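Local structure of ATP-dependent RNA helicase HrpB (Escherichia coli, 6EUD) at residues Val712-Ser716 with Pro804-Thr808; Met737-Asn743 with Arg769-Trp775; Pro728-Met734 with Leu753-Ser759; Arg639-Ala643 with Leu702-Ala708. The protein hydrolyses ATP to ADP and phosphate as a DExH-box RNA helicase that binds single-stranded RNA. All coordinates share one frame; numbering follows the deposited sequence.

In the fold
All four contacts lie in the C-terminal part of the chain. Contact 4 comes first along the sequence and joins helix 631-646 to the end of helix 696-705. The chain then enters the mixed sheet that holds contact 3, the parallel pair 729-733 and 751-758. Contact 2 sets helix 771-776 against the loop after strand 729-733. Contact 1 brings the last modelled residues back to a hairpin of the same sheet. Centre to centre, contact 3 is about 11 Å from contact 2 and 18 Å from contact 4, and contact 1 about 15 Å from contacts 2 and 3. The predicted ATP-binding residues and the DEFH box lie elsewhere. The four contacts join helices, sheet and tail here.

Contact 1. Residues Val712-Ser716 with Pro804-Thr808; sequences VPTGS and PTRRT
R807 gives its backbone N-H to the carbonyl of T714, joining V712-S716 to P804-T808. R807 N lies 2.9 Å from T714 O, in the plane of that carbonyl, with an angle of 154° at the hydrogen. CB of R807 closes on the same oxygen, T714 O, at 3.2 Å. Beyond CB the side chain of R807 bends at chi2 and again at chi3. This brings R807 NE to 3.1 Å from S716 OG, but the bond is bent and weak. P713 and P804 meet through their CB atoms, 3.8 Å apart. T714 and T805 lie side by side and point the same way, with T714 CG2 3.7 Å from T805 O.

The segment 712-716 is the tip of a beta hairpin between strands 709-711 and 717-721. V712 to G715 form a type I turn, closed by G715 N to V712 O at 2.9 Å. V712 N then bonds to S716 O, which makes G715 the glycine of a G1 beta bulge. Its positive phi (101°) suits a residue without a side chain, and a CB here would also run into T808 OG1. As modelled, the R806 guanidinium turns one face to G715 CA and T714 O, but its NH1 stands too close to P713 O, so its placing is doubtful.

Further in, T714 OG1 sits between its own backbone N and carbonyl carbon (chi1 57°) and takes a weak bond from S716 N. E736 OE2 is hydrogen-bonded to both hydroxyls, T714 OG1 and S716 OG. V712 and P713 rest on M737.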
loop_
_atom_site.group_PDB
_atom_site.type_symbol
_atom_site.label_atom_id
_atom_site.label_comp_id
_atom_site.label_asym_id
_atom_site.label_seq_id
_atom_site.Cartn_x
_atom_site.Cartn_y
_atom_site.Cartn_z
ATOM N N VAL A 712 51.363 -2.437 18.951
ATOM C CA VAL A 712 52.368 -2.216 17.907
ATOM C C VAL A 712 53.636 -3.068 18.170
ATOM O O VAL A 712 53.740 -3.717 19.213
ATOM C CB VAL A 712 52.719 -0.709 17.810
ATOM C CG1 VAL A 712 51.553 0.064 17.228
ATOM C CG2 VAL A 712 53.092 -0.169 19.170
ATOM N N PRO A 713 54.587 -3.095 17.216
ATOM C CA PRO A 713 55.773 -3.945 17.422
ATOM C C PRO A 713 56.553 -3.740 18.727
ATOM O O PRO A 713 57.132 -4.712 19.213
ATOM C CB PRO A 713 56.642 -3.596 16.219
ATOM C CG PRO A 713 55.621 -3.352 15.127
ATOM C CD PRO A 713 54.474 -2.650 15.811
ATOM N N THR A 714 56.570 -2.533 19.288
ATOM C CA THR A 714 57.294 -2.298 20.526
ATOM C C THR A 714 56.587 -2.903 21.725
ATOM O O THR A 714 57.177 -3.027 22.793
ATOM C CB THR A 714 57.495 -0.791 20.793
ATOM O OG1 THR A 714 56.223 -0.123 20.831
ATOM C CG2 THR A 714 58.355 -0.178 19.707
ATOM N N GLY A 715 55.318 -3.273 21.567
ATOM C CA GLY A 715 54.546 -3.767 22.695
ATOM C C GLY A 715 53.612 -2.705 23.263
ATOM O O GLY A 715 52.741 -3.011 24.092
ATOM N N SER A 716 53.788 -1.459 22.822
ATOM C CA SER A 716 52.883 -0.384 23.223
ATOM C C SER A 716 51.449 -0.677 22.771
ATOM O O SER A 716 51.220 -1.275 21.715
ATOM C CB SER A 716 53.339 0.962 22.650
ATOM O OG SER A 716 54.534 1.421 23.262
ATOM N N PRO A 804 62.391 -4.419 16.335
ATOM C CA PRO A 804 61.722 -3.498 17.256
ATOM C C PRO A 804 62.358 -3.515 18.638
ATOM O O PRO A 804 62.655 -4.592 19.159
ATOM C CB PRO A 804 60.285 -4.032 17.303
ATOM C CG PRO A 804 60.391 -5.448 16.914
ATOM C CD PRO A 804 61.492 -5.500 15.896
ATOM N N THR A 805 62.584 -2.334 19.206
ATOM C CA THR A 805 63.044 -2.229 20.587
ATOM C C THR A 805 61.920 -2.684 21.514
ATOM O O THR A 805 60.935 -1.965 21.702
ATOM C CB THR A 805 63.469 -0.787 20.952
ATOM O OG1 THR A 805 62.355 0.103 20.791
ATOM C CG2 THR A 805 64.624 -0.325 20.073
ATOM N N ARG A 806 62.064 -3.883 22.078
ATOM C CA ARG A 806 61.033 -4.455 22.946
ATOM C C ARG A 806 60.833 -3.618 24.219
ATOM O O ARG A 806 61.714 -3.571 25.082
ATOM C CB ARG A 806 61.383 -5.906 23.312
ATOM C CG ARG A 806 60.169 -6.807 23.502
ATOM C CD ARG A 806 59.089 -6.459 22.497
ATOM N NE ARG A 806 57.775 -6.971 22.875
ATOM C CZ ARG A 806 56.682 -6.833 22.127
ATOM N NH1 ARG A 806 56.751 -6.197 20.963
ATOM N NH2 ARG A 806 55.519 -7.322 22.538
ATOM N N ARG A 807 59.681 -2.950 24.322
ATOM C CA ARG A 807 59.355 -2.127 25.489
ATOM C C ARG A 807 59.042 -3.001 26.704
ATOM O O ARG A 807 59.465 -2.715 27.829
ATOM C CB ARG A 807 58.162 -1.208 25.194
ATOM C CG ARG A 807 58.471 0.288 25.255
ATOM C CD ARG A 807 57.349 1.057 25.939
ATOM N NE ARG A 807 56.057 0.404 25.742
ATOM C CZ ARG A 807 55.175 0.177 26.712
ATOM N NH1 ARG A 807 55.441 0.560 27.954
ATOM N NH2 ARG A 807 54.022 -0.427 26.443
ATOM N N THR A 808 58.297 -4.075 26.459
ATOM C CA THR A 808 57.852 -4.979 27.514
ATOM C C THR A 808 58.773 -6.196 27.634
ATOM O O THR A 808 58.333 -7.342 27.557
ATOM C CB THR A 808 56.392 -5.436 27.265
ATOM O OG1 THR A 808 56.230 -5.795 25.886
ATOM C CG2 THR A 808 55.408 -4.314 27.600
#

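Contact 2. Residues Met737-Asn743 with Arg769-Trp775; sequences MFGEATN and RDLSDFW
A type II beta turn, M737 to E740, and the residues after it pack on the start of helix 771-776, where W775 meets E740 and L771 meets N743. W775 NE1 donates to E740 O at 2.9 Å. The bond is straight (162° at the hydrogen), and the oxygen lies close to the indole plane. M737 O approaches the same ring at its edge, 3.6 Å from W775 CZ2. W775 CH2 is 3.7 Å from F738 CD1, with the ring planes at 49°. A leucine in place of W775 would probably leave E740 O without its indole donor and open a gap beside F738.

L771 CD2 touches E740 CG at 3.9 Å and M737 CE at 4.0 Å. Its CD1 lies over one face of the W775 ring, toward the rim. N743 turns CG anti to its backbone N (chi1 -158°), which aims OD1 at the helix start. L771 N meets N743 OD1 at 2.9 Å, in the amide plane and on a lone pair. The side chain of D770, the N-cap residue, makes no capping bond. A water accepts from S772 N and, weakly, from N743 N.

N743 ND2 bonds to L753 O, and L771 packs on L755, which ties the contact to strand 751-758. W775 meets Y779, at the start of helix 779-789, edge-to-face.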
loop_
_atom_site.group_PDB
_atom_site.type_symbol
_atom_site.label_atom_id
_atom_site.label_comp_id
_atom_site.label_asym_id
_atom_site.label_seq_id
_atom_site.Cartn_x
_atom_site.Cartn_y
_atom_site.Cartn_z
ATOM N N MET A 737 56.734 1.598 14.799
ATOM C CA MET A 737 56.262 0.691 13.757
ATOM C C MET A 737 57.403 -0.054 13.055
ATOM O O MET A 737 57.174 -0.787 12.088
ATOM C CB MET A 737 55.443 1.464 12.730
ATOM C CG MET A 737 54.173 2.062 13.293
ATOM S SD MET A 737 53.147 0.809 14.050
ATOM C CE MET A 737 52.910 -0.336 12.660
ATOM N N PHE A 738 58.632 0.134 13.525
ATOM C CA PHE A 738 59.763 -0.572 12.930
ATOM C C PHE A 738 59.655 -2.082 13.106
ATOM O O PHE A 738 59.375 -2.578 14.203
ATOM C CB PHE A 738 61.078 -0.089 13.536
ATOM C CG PHE A 738 61.438 1.306 13.158
ATOM C CD1 PHE A 738 60.849 1.910 12.062
ATOM C CD2 PHE A 738 62.362 2.017 13.897
ATOM C CE1 PHE A 738 61.180 3.206 11.709
ATOM C CE2 PHE A 738 62.692 3.306 13.551
ATOM C CZ PHE A 738 62.103 3.903 12.454
ATOM N N GLY A 739 59.906 -2.818 12.031
ATOM C CA GLY A 739 59.842 -4.267 12.088
ATOM C C GLY A 739 58.566 -4.814 11.476
ATOM O O GLY A 739 58.461 -6.013 11.195
ATOM N N GLU A 740 57.594 -3.925 11.271
ATOM C CA GLU A 740 56.327 -4.284 10.653
ATOM C C GLU A 740 56.367 -3.996 9.150
ATOM O O GLU A 740 56.528 -2.853 8.725
ATOM C CB GLU A 740 55.170 -3.531 11.328
ATOM C CG GLU A 740 53.807 -3.848 10.752
ATOM C CD GLU A 740 53.485 -5.333 10.802
ATOM O OE1 GLU A 740 53.871 -6.062 9.858
ATOM O OE2 GLU A 740 52.829 -5.768 11.771
ATOM N N ALA A 741 56.238 -5.044 8.345
ATOM C CA ALA A 741 56.333 -4.900 6.897
ATOM C C ALA A 741 54.965 -4.643 6.288
ATOM O O ALA A 741 54.855 -4.111 5.184
ATOM C CB ALA A 741 56.953 -6.134 6.284
ATOM N N THR A 742 53.923 -5.018 7.026
ATOM C CA THR A 742 52.563 -5.008 6.508
ATOM C C THR A 742 51.666 -4.084 7.313
ATOM O O THR A 742 51.569 -4.211 8.535
ATOM C CB THR A 742 51.965 -6.424 6.511
ATOM O OG1 THR A 742 52.736 -7.268 5.652
ATOM C CG2 THR A 742 50.547 -6.403 6.011
ATOM N N ASN A 743 51.015 -3.155 6.623
ATOM C CA ASN A 743 50.077 -2.251 7.272
ATOM C C ASN A 743 49.088 -3.019 8.156
ATOM O O ASN A 743 48.459 -3.976 7.707
ATOM C CB ASN A 743 49.313 -1.423 6.233
ATOM C CG ASN A 743 48.744 -0.140 6.817
ATOM O OD1 ASN A 743 49.347 0.920 6.672
ATOM N ND2 ASN A 743 47.596 -0.232 7.501
ATOM N N ARG A 769 47.805 4.351 4.894
ATOM C CA ARG A 769 47.256 3.054 5.241
ATOM C C ARG A 769 47.890 2.022 4.337
ATOM O O ARG A 769 47.417 0.895 4.236
ATOM C CB ARG A 769 45.729 3.033 5.137
ATOM C CG ARG A 769 45.179 3.251 3.765
ATOM C CD ARG A 769 43.681 3.079 3.790
ATOM N NE ARG A 769 43.106 3.319 2.468
ATOM C CZ ARG A 769 41.828 3.127 2.179
ATOM N NH1 ARG A 769 41.000 2.689 3.123
ATOM N NH2 ARG A 769 41.385 3.363 0.957
ATOM N N ASP A 770 48.976 2.428 3.685
ATOM C CA ASP A 770 49.806 1.516 2.915
ATOM C C ASP A 770 51.227 1.606 3.464
ATOM O O ASP A 770 52.128 2.121 2.788
ATOM C CB ASP A 770 49.784 1.858 1.422
ATOM C CG ASP A 770 48.376 1.999 0.864
ATOM O OD1 ASP A 770 47.812 0.985 0.407
ATOM O OD2 ASP A 770 47.840 3.126 0.849
ATOM N N LEU A 771 51.416 1.124 4.691
ATOM C CA LEU A 771 52.701 1.214 5.376
ATOM C C LEU A 771 53.851 0.696 4.522
ATOM O O LEU A 771 54.922 1.307 4.505
ATOM C CB LEU A 771 52.658 0.459 6.706
ATOM C CG LEU A 771 53.944 0.338 7.527
ATOM C CD1 LEU A 771 54.497 1.696 7.983
ATOM C CD2 LEU A 771 53.681 -0.575 8.718
ATOM N N SER A 772 53.621 -0.404 3.803
ATOM C CA SER A 772 54.623 -0.982 2.903
ATOM C C SER A 772 55.088 0.006 1.827
ATOM O O SER A 772 56.282 0.112 1.549
ATOM C CB SER A 772 54.074 -2.244 2.248
ATOM O OG SER A 772 55.072 -2.879 1.476
ATOM N N ASP A 773 54.149 0.734 1.231
ATOM C CA ASP A 773 54.493 1.792 0.281
ATOM C C ASP A 773 55.273 2.921 0.939
ATOM O O ASP A 773 56.089 3.583 0.301
ATOM C CB ASP A 773 53.242 2.381 -0.370
ATOM C CG ASP A 773 52.628 1.456 -1.381
ATOM O OD1 ASP A 773 53.304 0.475 -1.759
ATOM O OD2 ASP A 773 51.479 1.714 -1.804
ATOM N N PHE A 774 55.002 3.167 2.214
ATOM C CA PHE A 774 55.637 4.283 2.888
ATOM C C PHE A 774 57.129 4.020 3.119
ATOM O O PHE A 774 57.971 4.867 2.811
ATOM C CB PHE A 774 54.950 4.583 4.213
ATOM C CG PHE A 774 55.684 5.580 5.032
ATOM C CD1 PHE A 774 55.684 6.924 4.677
ATOM C CD2 PHE A 774 56.420 5.176 6.137
ATOM C CE1 PHE A 774 56.396 7.859 5.432
ATOM C CE2 PHE A 774 57.132 6.097 6.892
ATOM C CZ PHE A 774 57.118 7.443 6.538
ATOM N N TRP A 775 57.440 2.846 3.661
ATOM C CA TRP A 775 58.827 2.435 3.838
ATOM C C TRP A 775 59.636 2.571 2.534
ATOM O O TRP A 775 60.756 3.080 2.545
ATOM C CB TRP A 775 58.911 0.988 4.335
ATOM C CG TRP A 775 58.390 0.684 5.738
ATOM C CD1 TRP A 775 57.770 -0.469 6.130
ATOM C CD2 TRP A 775 58.451 1.519 6.915
ATOM N NE1 TRP A 775 57.446 -0.411 7.462
ATOM C CE2 TRP A 775 57.855 0.796 7.971
ATOM C CE3 TRP A 775 58.944 2.804 7.177
ATOM C CZ2 TRP A 775 57.750 1.307 9.271
ATOM C CZ3 TRP A 775 58.842 3.309 8.466
ATOM C CH2 TRP A 775 58.249 2.563 9.495
HETATM O O HOH W 1 51.016 -2.355 3.319
#

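Contact 3. Residues Pro728-Met734 with Leu753-Ser759; sequences PALAVRM and LVLELLS
L730 and V732 lie beside L755 and L757 on the buried, tightly packed face of two parallel strands. L730 CD2 meets L755 CD2 at 3.7 Å, the two side chains running the same way. V732 places CG1 between its backbone N and carbonyl carbon (chi1 58°). CG1 of V732 then lies 3.8 Å from L757 CD2. At one end P728 CB touches L753 CD2 at 3.7 Å, the side chains crossing at about a right angle. At the other end M734 CB sits beside L757 CB. Helix 771-776 covers this face, with L771 on L755 and F774 on L757 and M734.

The pair is a parallel ladder in the mixed sheet of the C-terminal part. Six backbone bonds alternate in direction: V754, E756 and L758 each use both N and O, and P728, L730, V732 and M734 answer them. E756 N reaches L730 O at 2.8 Å from above the carbonyl plane. M734 N meets L758 O at 2.8 Å on a lone pair, and this bond is nearly straight (170°). The short strand axes cross at -25°.

The other face is looser. A731, V754 and E756 are partly exposed there, while A729 is buried. The E756 chain extends over the two alanines, with OE1 3.7 Å from A731 CB. That oxygen has its charged partner in R721, on strand 717-721. L758 CD1 lies 4.2 Å from A731 CB. At R733 and L758 the side chains diverge. CG of R733 passes S759 O, and the R733 guanidinium makes a long, weak ion pair with E736.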
loop_
_atom_site.group_PDB
_atom_site.type_symbol
_atom_site.label_atom_id
_atom_site.label_comp_id
_atom_site.label_asym_id
_atom_site.label_seq_id
_atom_site.Cartn_x
_atom_site.Cartn_y
_atom_site.Cartn_z
ATOM N N PRO A 728 39.132 3.653 10.400
ATOM C CA PRO A 728 39.700 3.634 11.751
ATOM C C PRO A 728 41.151 4.120 11.728
ATOM O O PRO A 728 41.937 3.715 10.849
ATOM C CB PRO A 728 39.596 2.163 12.158
ATOM C CG PRO A 728 39.576 1.416 10.845
ATOM C CD PRO A 728 38.889 2.302 9.866
ATOM N N ALA A 729 41.498 4.997 12.665
ATOM C CA ALA A 729 42.813 5.623 12.621
ATOM C C ALA A 729 43.676 5.232 13.815
ATOM O O ALA A 729 43.190 4.922 14.902
ATOM C CB ALA A 729 42.678 7.130 12.537
ATOM N N LEU A 730 44.975 5.260 13.608
ATOM C CA LEU A 730 45.899 4.924 14.669
ATOM C C LEU A 730 47.048 5.925 14.703
ATOM O O LEU A 730 47.905 5.921 13.813
ATOM C CB LEU A 730 46.434 3.510 14.464
ATOM C CG LEU A 730 47.283 2.958 15.596
ATOM C CD1 LEU A 730 46.434 2.116 16.538
ATOM C CD2 LEU A 730 48.409 2.171 15.012
ATOM N N ALA A 731 47.062 6.780 15.724
ATOM C CA ALA A 731 48.114 7.776 15.880
ATOM C C ALA A 731 49.271 7.166 16.642
ATOM O O ALA A 731 49.135 6.830 17.818
ATOM C CB ALA A 731 47.587 8.997 16.583
ATOM N N VAL A 732 50.406 7.007 15.970
ATOM C CA VAL A 732 51.533 6.275 16.555
ATOM C C VAL A 732 52.867 6.856 16.107
ATOM O O VAL A 732 53.025 7.231 14.947
ATOM C CB VAL A 732 51.490 4.763 16.174
ATOM C CG1 VAL A 732 51.508 4.587 14.660
ATOM C CG2 VAL A 732 52.642 4.008 16.799
ATOM N N ARG A 733 53.829 6.936 17.017
ATOM C CA ARG A 733 55.168 7.365 16.624
ATOM C C ARG A 733 55.745 6.371 15.617
ATOM O O ARG A 733 55.712 5.160 15.823
ATOM C CB ARG A 733 56.080 7.498 17.841
ATOM C CG ARG A 733 55.642 8.571 18.822
ATOM C CD ARG A 733 56.499 8.553 20.078
ATOM N NE ARG A 733 56.382 7.277 20.769
ATOM C CZ ARG A 733 57.123 6.914 21.809
ATOM N NH1 ARG A 733 58.045 7.738 22.294
ATOM N NH2 ARG A 733 56.935 5.727 22.366
ATOM N N MET A 734 56.242 6.902 14.510
ATOM C CA MET A 734 56.802 6.102 13.431
ATOM C C MET A 734 57.824 5.100 13.943
ATOM O O MET A 734 57.830 3.948 13.526
ATOM C CB MET A 734 57.443 7.014 12.392
ATOM C CG MET A 734 58.025 6.285 11.194
ATOM S SD MET A 734 58.721 7.414 9.967
ATOM C CE MET A 734 60.090 8.140 10.861
ATOM N N LEU A 753 44.232 -0.119 9.054
ATOM C CA LEU A 753 44.232 1.080 9.886
ATOM C C LEU A 753 44.906 2.243 9.171
ATOM O O LEU A 753 45.951 2.088 8.549
ATOM C CB LEU A 753 44.929 0.808 11.224
ATOM C CG LEU A 753 44.172 -0.185 12.100
ATOM C CD1 LEU A 753 44.964 -0.464 13.325
ATOM C CD2 LEU A 753 42.808 0.374 12.482
ATOM N N VAL A 754 44.306 3.416 9.241
ATOM C CA VAL A 754 44.998 4.581 8.729
ATOM C C VAL A 754 46.001 4.970 9.803
ATOM O O VAL A 754 45.611 5.283 10.925
ATOM C CB VAL A 754 44.047 5.763 8.399
ATOM C CG1 VAL A 754 44.849 7.009 8.070
ATOM C CG2 VAL A 754 43.111 5.408 7.243
ATOM N N LEU A 755 47.286 4.909 9.457
ATOM C CA LEU A 755 48.365 5.205 10.395
ATOM C C LEU A 755 48.706 6.678 10.353
ATOM O O LEU A 755 49.072 7.227 9.311
ATOM C CB LEU A 755 49.622 4.394 10.077
ATOM C CG LEU A 755 49.531 2.873 10.025
ATOM C CD1 LEU A 755 50.924 2.274 9.803
ATOM C CD2 LEU A 755 48.914 2.377 11.321
ATOM N N GLU A 756 48.580 7.329 11.493
ATOM C CA GLU A 756 49.054 8.690 11.595
ATOM C C GLU A 756 50.434 8.653 12.228
ATOM O O GLU A 756 50.591 8.642 13.445
ATOM C CB GLU A 756 48.048 9.527 12.367
ATOM C CG GLU A 756 46.703 9.625 11.601
ATOM C CD GLU A 756 45.544 10.145 12.458
ATOM O OE1 GLU A 756 45.432 9.759 13.642
ATOM O OE2 GLU A 756 44.745 10.961 11.952
ATOM N N LEU A 757 51.435 8.587 11.363
ATOM C CA LEU A 757 52.813 8.386 11.773
ATOM C C LEU A 757 53.421 9.669 12.297
ATOM O O LEU A 757 53.449 10.686 11.611
ATOM C CB LEU A 757 53.635 7.837 10.610
ATOM C CG LEU A 757 53.176 6.452 10.157
ATOM C CD1 LEU A 757 54.020 5.904 9.011
ATOM C CD2 LEU A 757 53.224 5.514 11.349
ATOM N N LEU A 758 53.913 9.608 13.525
ATOM C CA LEU A 758 54.349 10.796 14.239
ATOM C C LEU A 758 55.843 10.747 14.506
ATOM O O LEU A 758 56.462 9.687 14.441
ATOM C CB LEU A 758 53.576 10.926 15.553
ATOM C CG LEU A 758 52.057 10.719 15.475
ATOM C CD1 LEU A 758 51.485 10.480 16.867
ATOM C CD2 LEU A 758 51.327 11.886 14.818
ATOM N N SER A 759 56.410 11.911 14.791
ATOM C CA SER A 759 57.786 12.040 15.257
ATOM C C SER A 759 57.892 11.779 16.773
ATOM O O SER A 759 56.870 11.663 17.446
ATOM C CB SER A 759 58.280 13.442 14.913
ATOM O OG SER A 759 57.680 14.382 15.790
#

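Contact 4. Residues Arg639-Ala643 with Leu702-Ala708; sequences RLLCA and LDSELPA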
loop_
_atom_site.group_PDB
_atom_site.type_symbol
_atom_site.label_atom_id
_atom_site.label_comp_id
_atom_site.label_asym_id
_atom_site.label_seq_id
_atom_site.Cartn_x
_atom_site.Cartn_y
_atom_site.Cartn_z
ATOM N N ARG A 639 32.064 1.657 17.280
ATOM C CA ARG A 639 32.573 0.332 16.920
ATOM C C ARG A 639 31.452 -0.606 16.508
ATOM O O ARG A 639 31.625 -1.429 15.598
ATOM C CB ARG A 639 33.365 -0.268 18.076
ATOM C CG ARG A 639 34.724 0.407 18.216
ATOM C CD ARG A 639 35.320 0.206 19.602
ATOM N NE ARG A 639 35.603 -1.209 19.811
ATOM C CZ ARG A 639 35.643 -1.772 21.007
ATOM N NH1 ARG A 639 35.408 -1.034 22.091
ATOM N NH2 ARG A 639 35.876 -3.069 21.117
ATOM N N LEU A 640 30.297 -0.484 17.167
ATOM C CA LEU A 640 29.118 -1.273 16.786
ATOM C C LEU A 640 28.620 -0.902 15.381
ATOM O O LEU A 640 28.241 -1.774 14.595
ATOM C CB LEU A 640 28.002 -1.100 17.817
ATOM C CG LEU A 640 28.325 -1.852 19.113
ATOM C CD1 LEU A 640 27.319 -1.515 20.232
ATOM C CD2 LEU A 640 28.386 -3.362 18.828
ATOM N N LEU A 641 28.650 0.390 15.065
ATOM C CA LEU A 641 28.270 0.857 13.747
ATOM C C LEU A 641 29.217 0.276 12.708
ATOM O O LEU A 641 28.754 -0.213 11.670
ATOM C CB LEU A 641 28.289 2.384 13.654
ATOM C CG LEU A 641 27.201 3.178 14.368
ATOM C CD1 LEU A 641 27.416 4.689 14.162
ATOM C CD2 LEU A 641 25.818 2.740 13.898
ATOM N N CYS A 642 30.531 0.333 12.983
ATOM C CA CYS A 642 31.539 -0.141 12.022
ATOM C C CYS A 642 31.504 -1.652 11.835
ATOM O O CYS A 642 31.619 -2.125 10.713
ATOM C CB CYS A 642 32.939 0.302 12.446
ATOM S SG CYS A 642 33.111 2.091 12.266
ATOM N N ALA A 643 31.331 -2.401 12.923
ATOM C CA ALA A 643 31.155 -3.861 12.849
ATOM C C ALA A 643 30.036 -4.253 11.896
ATOM O O ALA A 643 30.167 -5.225 11.152
ATOM C CB ALA A 643 30.873 -4.445 14.237
ATOM N N LEU A 702 33.794 -8.617 19.108
ATOM C CA LEU A 702 34.022 -7.185 18.988
ATOM C C LEU A 702 35.353 -6.759 19.648
ATOM O O LEU A 702 36.106 -5.953 19.087
ATOM C CB LEU A 702 32.860 -6.400 19.594
ATOM C CG LEU A 702 32.906 -4.907 19.265
ATOM C CD1 LEU A 702 32.664 -4.685 17.768
ATOM C CD2 LEU A 702 31.904 -4.138 20.090
ATOM N N ASP A 703 35.665 -7.299 20.818
ATOM C CA ASP A 703 36.934 -6.938 21.478
ATOM C C ASP A 703 38.145 -7.360 20.656
ATOM O O ASP A 703 39.211 -6.758 20.726
ATOM C CB ASP A 703 37.035 -7.563 22.872
ATOM C CG ASP A 703 36.232 -6.801 23.914
ATOM O OD1 ASP A 703 35.754 -5.688 23.605
ATOM O OD2 ASP A 703 36.093 -7.308 25.052
ATOM N N SER A 704 37.968 -8.400 19.864
ATOM C CA SER A 704 39.060 -8.944 19.074
ATOM C C SER A 704 39.139 -8.367 17.647
ATOM O O SER A 704 40.234 -8.084 17.146
ATOM C CB SER A 704 38.936 -10.469 19.000
ATOM O OG SER A 704 39.890 -10.960 18.084
ATOM N N GLU A 705 37.987 -8.205 16.998
ATOM C CA GLU A 705 37.963 -7.799 15.601
ATOM C C GLU A 705 37.941 -6.288 15.428
ATOM O O GLU A 705 38.435 -5.778 14.424
ATOM C CB GLU A 705 36.767 -8.418 14.883
ATOM C CG GLU A 705 36.833 -9.928 14.788
ATOM C CD GLU A 705 38.187 -10.423 14.288
ATOM O OE1 GLU A 705 38.765 -9.794 13.373
ATOM O OE2 GLU A 705 38.677 -11.452 14.809
ATOM N N LEU A 706 37.359 -5.584 16.397
ATOM C CA LEU A 706 37.401 -4.123 16.414
ATOM C C LEU A 706 37.890 -3.658 17.774
ATOM O O LEU A 706 37.140 -3.048 18.530
ATOM C CB LEU A 706 36.032 -3.510 16.113
ATOM C CG LEU A 706 35.511 -3.554 14.669
ATOM C CD1 LEU A 706 34.976 -4.948 14.284
ATOM C CD2 LEU A 706 34.415 -2.501 14.481
ATOM N N PRO A 707 39.161 -3.943 18.074
ATOM C CA PRO A 707 39.740 -3.710 19.400
ATOM C C PRO A 707 39.863 -2.226 19.725
ATOM O O PRO A 707 40.056 -1.418 18.801
ATOM C CB PRO A 707 41.130 -4.351 19.286
ATOM C CG PRO A 707 41.490 -4.159 17.821
ATOM C CD PRO A 707 40.183 -4.354 17.079
ATOM N N ALA A 708 39.772 -1.876 21.009
ATOM C CA ALA A 708 39.893 -0.483 21.419
ATOM C C ALA A 708 41.320 -0.011 21.267
ATOM O O ALA A 708 41.552 1.164 20.984
ATOM C CB ALA A 708 39.421 -0.284 22.870
HETATM O O HOH W 2 37.245 -3.559 24.048
#
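R639 sets CG anti to its carbonyl carbon (chi1 -74°) and bends at chi3 (65°), and so lays its guanidinium against L706. This is a helix-helix contact: helix 631-646 packs on the C-terminal end of helix 696-705. L706 is the first residue past that end. Its carbonyl O takes two bonds from the arginine. R639 NE lies 2.7 Å from L706 O, and the C=O points almost straight at it (166°). R639 NH2 is 2.9 Å from L706 O in a weaker bond. The charge probably suits the negative pole of the helix end. L702 CD2 lies over one guanidinium face and A708 N over the opposite one. At the edge, NH2 of R639 makes a long salt bridge to D703 OD1 (3.6 Å), and a water links the same two atoms. The stronger partner of D703 is R691, which bridges to OD2. An alanine in place of R639 would probably leave L706 O without its two side-chain donors and bare one side of L702. The rest of the contact is mostly apolar. L640 CD2 meets L702 CD2 at 3.8 Å, crossing at about a right angle, and L706 CD2 lies 4.0 Å from A643 CB.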